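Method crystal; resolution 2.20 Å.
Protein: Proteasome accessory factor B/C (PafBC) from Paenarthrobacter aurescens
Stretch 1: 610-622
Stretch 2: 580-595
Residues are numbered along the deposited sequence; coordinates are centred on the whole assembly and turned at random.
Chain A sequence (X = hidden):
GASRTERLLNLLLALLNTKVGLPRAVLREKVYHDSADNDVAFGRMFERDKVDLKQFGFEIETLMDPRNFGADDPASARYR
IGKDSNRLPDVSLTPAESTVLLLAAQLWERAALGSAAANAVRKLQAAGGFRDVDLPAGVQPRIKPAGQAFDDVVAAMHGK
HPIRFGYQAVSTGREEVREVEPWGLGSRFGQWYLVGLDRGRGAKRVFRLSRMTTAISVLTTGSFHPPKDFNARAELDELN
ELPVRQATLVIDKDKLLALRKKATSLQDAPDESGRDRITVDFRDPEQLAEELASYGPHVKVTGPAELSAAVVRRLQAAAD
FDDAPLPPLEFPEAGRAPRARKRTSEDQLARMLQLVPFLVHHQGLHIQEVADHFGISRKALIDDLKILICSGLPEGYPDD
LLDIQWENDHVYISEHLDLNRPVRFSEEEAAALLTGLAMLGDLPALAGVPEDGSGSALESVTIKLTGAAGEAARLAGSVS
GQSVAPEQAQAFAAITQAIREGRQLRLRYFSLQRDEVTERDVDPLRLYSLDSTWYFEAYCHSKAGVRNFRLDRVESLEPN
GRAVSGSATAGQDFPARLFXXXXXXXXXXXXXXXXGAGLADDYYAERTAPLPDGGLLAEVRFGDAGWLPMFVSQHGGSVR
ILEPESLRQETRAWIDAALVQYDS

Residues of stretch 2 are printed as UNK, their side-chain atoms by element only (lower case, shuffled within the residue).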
# COMPACT_ATOMS: atom_id res chain seq x y z
N PRO A 610 18.39 7.86 18.90
CA PRO A 610 17.69 9.11 19.19
C PRO A 610 18.64 10.29 19.20
O PRO A 610 19.82 10.17 19.55
CB PRO A 610 17.07 8.85 20.56
CG PRO A 610 18.04 7.91 21.20
CD PRO A 610 18.47 6.99 20.07
N LEU A 611 18.12 11.43 18.75
CA LEU A 611 18.82 12.70 18.68
C LEU A 611 18.15 13.70 19.62
O LEU A 611 17.01 13.50 20.04
CB LEU A 611 18.82 13.22 17.24
CG LEU A 611 19.66 12.32 16.33
CD1 LEU A 611 19.58 12.79 14.89
CD2 LEU A 611 21.08 12.26 16.79
N PRO A 612 18.84 14.79 19.98
CA PRO A 612 18.38 15.62 21.11
C PRO A 612 16.96 16.13 21.02
O PRO A 612 16.23 16.09 22.02
CB PRO A 612 19.39 16.78 21.12
CG PRO A 612 20.61 16.20 20.54
CD PRO A 612 20.16 15.26 19.48
N ASP A 613 16.54 16.62 19.85
CA ASP A 613 15.25 17.30 19.72
C ASP A 613 14.15 16.39 19.21
O ASP A 613 13.22 16.86 18.55
CB ASP A 613 15.40 18.51 18.80
CG ASP A 613 15.99 19.71 19.52
OD1 ASP A 613 17.20 19.96 19.31
OD2 ASP A 613 15.28 20.37 20.30
N GLY A 614 14.23 15.09 19.49
CA GLY A 614 13.21 14.16 19.05
C GLY A 614 13.41 13.62 17.65
O GLY A 614 12.59 12.79 17.20
N GLY A 615 14.48 14.03 16.96
CA GLY A 615 14.85 13.43 15.69
C GLY A 615 15.53 12.10 15.91
O GLY A 615 15.61 11.59 17.02
N LEU A 616 16.04 11.52 14.82
CA LEU A 616 16.78 10.28 15.00
C LEU A 616 17.65 9.98 13.79
O LEU A 616 17.36 10.42 12.68
CB LEU A 616 15.88 9.08 15.26
CG LEU A 616 14.78 8.75 14.27
CD1 LEU A 616 14.45 7.30 14.33
CD2 LEU A 616 13.57 9.51 14.65
N LEU A 617 18.73 9.25 14.05
CA LEU A 617 19.46 8.55 13.01
C LEU A 617 18.76 7.24 12.70
O LEU A 617 18.27 6.56 13.60
CB LEU A 617 20.89 8.23 13.42
CG LEU A 617 21.82 9.35 13.88
CD1 LEU A 617 23.20 8.76 14.22
CD2 LEU A 617 21.92 10.47 12.85
N ALA A 618 18.77 6.87 11.43
CA ALA A 618 18.10 5.64 11.04
C ALA A 618 18.83 5.00 9.87
O ALA A 618 19.01 5.63 8.83
CB ALA A 618 16.64 5.91 10.68
N GLU A 619 19.25 3.78 10.07
CA GLU A 619 19.87 2.98 9.03
C GLU A 619 18.79 2.12 8.37
O GLU A 619 18.15 1.31 9.04
CB GLU A 619 20.93 2.12 9.71
CG GLU A 619 21.87 1.40 8.84
CD GLU A 619 22.87 0.65 9.68
OE1 GLU A 619 23.99 1.17 9.87
OE2 GLU A 619 22.50 -0.43 10.19
N VAL A 620 18.54 2.33 7.08
CA VAL A 620 17.46 1.63 6.38
C VAL A 620 17.99 1.00 5.09
O VAL A 620 18.91 1.52 4.46
CB VAL A 620 16.27 2.59 6.06
CG1 VAL A 620 15.74 3.22 7.34
CG2 VAL A 620 16.67 3.65 5.13
N ARG A 621 17.33 -0.06 4.65
CA ARG A 621 17.58 -0.69 3.36
C ARG A 621 16.56 -0.21 2.34
O ARG A 621 15.36 -0.43 2.51
CB ARG A 621 17.52 -2.21 3.48
CG ARG A 621 18.58 -2.82 4.41
CD ARG A 621 18.26 -4.30 4.75
NE ARG A 621 18.30 -5.21 3.58
CZ ARG A 621 19.33 -6.00 3.26
NH1 ARG A 621 20.44 -6.00 4.01
NH2 ARG A 621 19.27 -6.79 2.19
N PHE A 622 17.02 0.44 1.27
CA PHE A 622 16.18 0.85 0.16
C PHE A 622 16.32 -0.16 -0.96
O PHE A 622 17.41 -0.74 -1.15
CB PHE A 622 16.56 2.23 -0.36
CG PHE A 622 15.96 3.32 0.43
CD1 PHE A 622 16.68 3.89 1.47
CD2 PHE A 622 14.69 3.76 0.17
CE1 PHE A 622 16.11 4.91 2.23
CE2 PHE A 622 14.11 4.77 0.92
CZ PHE A 622 14.81 5.35 1.96
N UNK A 580 10.57 -9.51 2.88
CA UNK A 580 11.94 -9.91 3.24
C UNK A 580 12.96 -8.94 2.65
O UNK A 580 12.70 -8.35 1.60
c UNK A 580 12.25 -11.34 2.79
o UNK A 580 12.01 -11.47 1.39
c UNK A 580 11.38 -12.35 3.51
N UNK A 581 14.10 -8.71 3.31
CA UNK A 581 15.14 -7.86 2.68
C UNK A 581 15.52 -8.46 1.34
O UNK A 581 15.57 -9.68 1.19
c UNK A 581 14.56 -9.26 4.60
c UNK A 581 16.00 -8.88 4.66
c UNK A 581 16.31 -7.88 3.68
N UNK A 582 15.68 -7.57 0.34
CA UNK A 582 16.07 -7.98 -1.01
C UNK A 582 17.59 -8.12 -1.19
O UNK A 582 18.39 -7.43 -0.55
N UNK A 583 17.98 -9.02 -2.09
CA UNK A 583 19.38 -9.23 -2.40
C UNK A 583 20.06 -7.95 -2.87
O UNK A 583 21.24 -7.71 -2.59
c UNK A 583 21.88 -11.16 -2.92
o UNK A 583 23.12 -10.99 -3.01
c UNK A 583 20.97 -10.51 -3.99
c UNK A 583 19.49 -10.31 -3.48
o UNK A 583 21.37 -11.80 -1.97
N UNK A 584 19.33 -7.09 -3.57
CA UNK A 584 19.86 -5.88 -4.17
C UNK A 584 19.70 -4.65 -3.29
O UNK A 584 19.95 -3.54 -3.76
c UNK A 584 19.16 -5.64 -5.52
o UNK A 584 20.20 -7.61 -6.52
c UNK A 584 19.20 -6.87 -6.48
o UNK A 584 18.21 -7.10 -7.18
N UNK A 585 19.29 -4.79 -2.02
CA UNK A 585 19.08 -3.60 -1.21
C UNK A 585 20.38 -2.80 -1.07
O UNK A 585 21.48 -3.35 -1.08
c UNK A 585 17.08 -4.47 0.16
o UNK A 585 16.43 -4.53 -0.91
c UNK A 585 18.57 -3.99 0.17
o UNK A 585 16.57 -4.83 1.24
N UNK A 586 20.25 -1.48 -0.97
CA UNK A 586 21.37 -0.60 -0.68
C UNK A 586 21.15 -0.05 0.73
O UNK A 586 20.06 0.40 1.07
c UNK A 586 21.65 1.85 -1.14
c UNK A 586 20.41 0.44 -2.70
c UNK A 586 21.53 0.49 -1.75
N UNK A 587 22.18 -0.10 1.55
CA UNK A 587 22.11 0.34 2.93
C UNK A 587 22.40 1.84 3.05
O UNK A 587 23.37 2.33 2.47
c UNK A 587 23.08 -0.50 3.77
c UNK A 587 23.82 0.79 5.81
c UNK A 587 23.02 -0.40 5.29
c UNK A 587 21.55 -0.37 5.77
N UNK A 588 21.52 2.58 3.70
CA UNK A 588 21.59 4.04 3.75
C UNK A 588 21.41 4.47 5.19
O UNK A 588 20.64 3.85 5.94
c UNK A 588 20.53 4.70 2.85
c UNK A 588 20.70 4.26 1.40
c UNK A 588 20.59 6.19 2.97
N UNK A 589 22.17 5.46 5.62
CA UNK A 589 22.02 6.06 6.94
C UNK A 589 21.37 7.43 6.76
O UNK A 589 21.87 8.24 5.99
s UNK A 589 23.24 6.82 9.27
c UNK A 589 23.38 6.17 7.63
N UNK A 590 20.23 7.64 7.43
CA UNK A 590 19.41 8.84 7.32
C UNK A 590 19.46 9.60 8.63
O UNK A 590 19.61 9.00 9.69
c UNK A 590 16.02 7.36 5.81
c UNK A 590 18.00 8.33 4.57
c UNK A 590 17.91 8.50 7.05
c UNK A 590 17.54 7.67 5.84
N UNK A 591 19.27 10.92 8.56
CA UNK A 591 18.81 11.70 9.70
C UNK A 591 17.37 12.13 9.45
O UNK A 591 17.03 12.61 8.37
c UNK A 591 20.00 14.94 11.52
c UNK A 591 19.66 12.94 9.96
c UNK A 591 19.13 13.74 11.16
o UNK A 591 19.64 15.69 12.44
o UNK A 591 21.04 15.13 10.86
N UNK A 592 16.52 11.93 10.45
CA UNK A 592 15.11 12.27 10.44
C UNK A 592 14.85 13.36 11.46
O UNK A 592 15.38 13.31 12.57
c UNK A 592 14.12 10.09 8.40
c UNK A 592 13.67 8.62 10.34
c UNK A 592 14.25 11.03 10.76
c UNK A 592 14.46 9.80 9.86
N UNK A 593 14.01 14.32 11.10
CA UNK A 593 13.45 15.25 12.09
C UNK A 593 12.36 14.57 12.91
O UNK A 593 11.85 13.51 12.55
c UNK A 593 12.86 16.46 11.39
c UNK A 593 13.92 17.17 10.49
o UNK A 593 11.75 16.03 10.59
N UNK A 594 11.99 15.20 14.03
CA UNK A 594 10.90 14.69 14.85
C UNK A 594 9.62 14.59 14.05
O UNK A 594 8.94 13.55 14.06
c UNK A 594 7.33 14.43 19.14
n UNK A 594 6.48 14.94 18.25
c UNK A 594 9.24 15.78 18.23
n UNK A 594 6.90 13.52 20.02
c UNK A 594 10.66 15.58 16.07
c UNK A 594 9.62 14.96 16.99
n UNK A 594 8.61 14.83 19.17
N UNK A 595 9.36 15.60 13.22
CA UNK A 595 8.14 15.60 12.44
C UNK A 595 8.05 14.38 11.55
O UNK A 595 6.97 13.80 11.42
c UNK A 595 6.64 18.63 10.54
c UNK A 595 8.07 16.85 11.57
c UNK A 595 6.67 17.23 11.11
n UNK A 595 5.48 19.04 10.01
o UNK A 595 7.66 19.33 10.55

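Position 580 has one carbon bearing one oxygen and one carbon, a branched hydroxyl side chain out of reach of stretch 1: T580. At 581 three carbons close a ring onto the backbone N; its CB lies over one face of the R621 guanidinium, 3.3 Å from NE of R621: P581. Position 582 has no side-chain atoms, hence G582; its O accepts a weak hydrogen bond from R621 NH2 (2.9 Å).

Position 583, three carbons with two oxygens on the third, is E583, and 584, two carbons with two oxygens on the second, is D584; both point away. Position 585 has two carbons, the second carrying two oxygens, and its CA-to-CB bond points toward stretch 1: D585. Its OD2 forms a salt bridge with R621 NE (2.9 Å) and also accepts from the backbone N of G582 (3.0 Å), a bond within the type I turn from G582 to D585.

At 586 one carbon carries two more, a beta-branched V586, whose N and O bond F622 O (2.9 Å) and F622 N (3.0 Å). Position 587 has four carbons forked at the second: L587, and its CD2 packs 3.6 Å from CG of E619. Position 588 again has a carbon carrying two: V588, with CG2 4.0 Å from F622 CD1, oblique to the ring.

One carbon then a sulfur at 589 gives C589, paired with E619 at a CA-CA distance of 4.3 Å. Position 590, four carbons forked at the second, is L590; its CD1 lies 3.8 Å from V620 CG2 and meets the F622 ring at its edge, 4.3 Å from CE1. Position 591 has three carbons, the third carrying two oxygens: E591; its OE2 is 3.8 Å from L611 CD1. Position 592 has four carbons, forked at the second: L592, CD1 4.0 Å from A618 CB and 4.1 Å from L616 CG.

Position 593, a carbon bearing one oxygen and one carbon, is T593, pointing away. At 594 three carbons, a nitrogen and a carbon with two nitrogens make R594; its CB sits 3.8 Å from D613 O. Position 595, three carbons ending in one oxygen and one nitrogen, is Q595, making no contact.

The contact is an antiparallel strand pair (154°). In each of the pairs L616-L592, A618-L590, V620-V588 and F622-V586, the N of each residue bonds the O of its partner, at N to O distances of 2.7 to 3.0 Å. These residues share one apolar face; L617, E619 and R621 share the other with E591, C589 and L587. The R621 salt bridge with D585 lies at one end of the strand pair, and 1033 Å² is buried in total.

Stretch 2 580-595: TPGEDDVLVCLELTRQ
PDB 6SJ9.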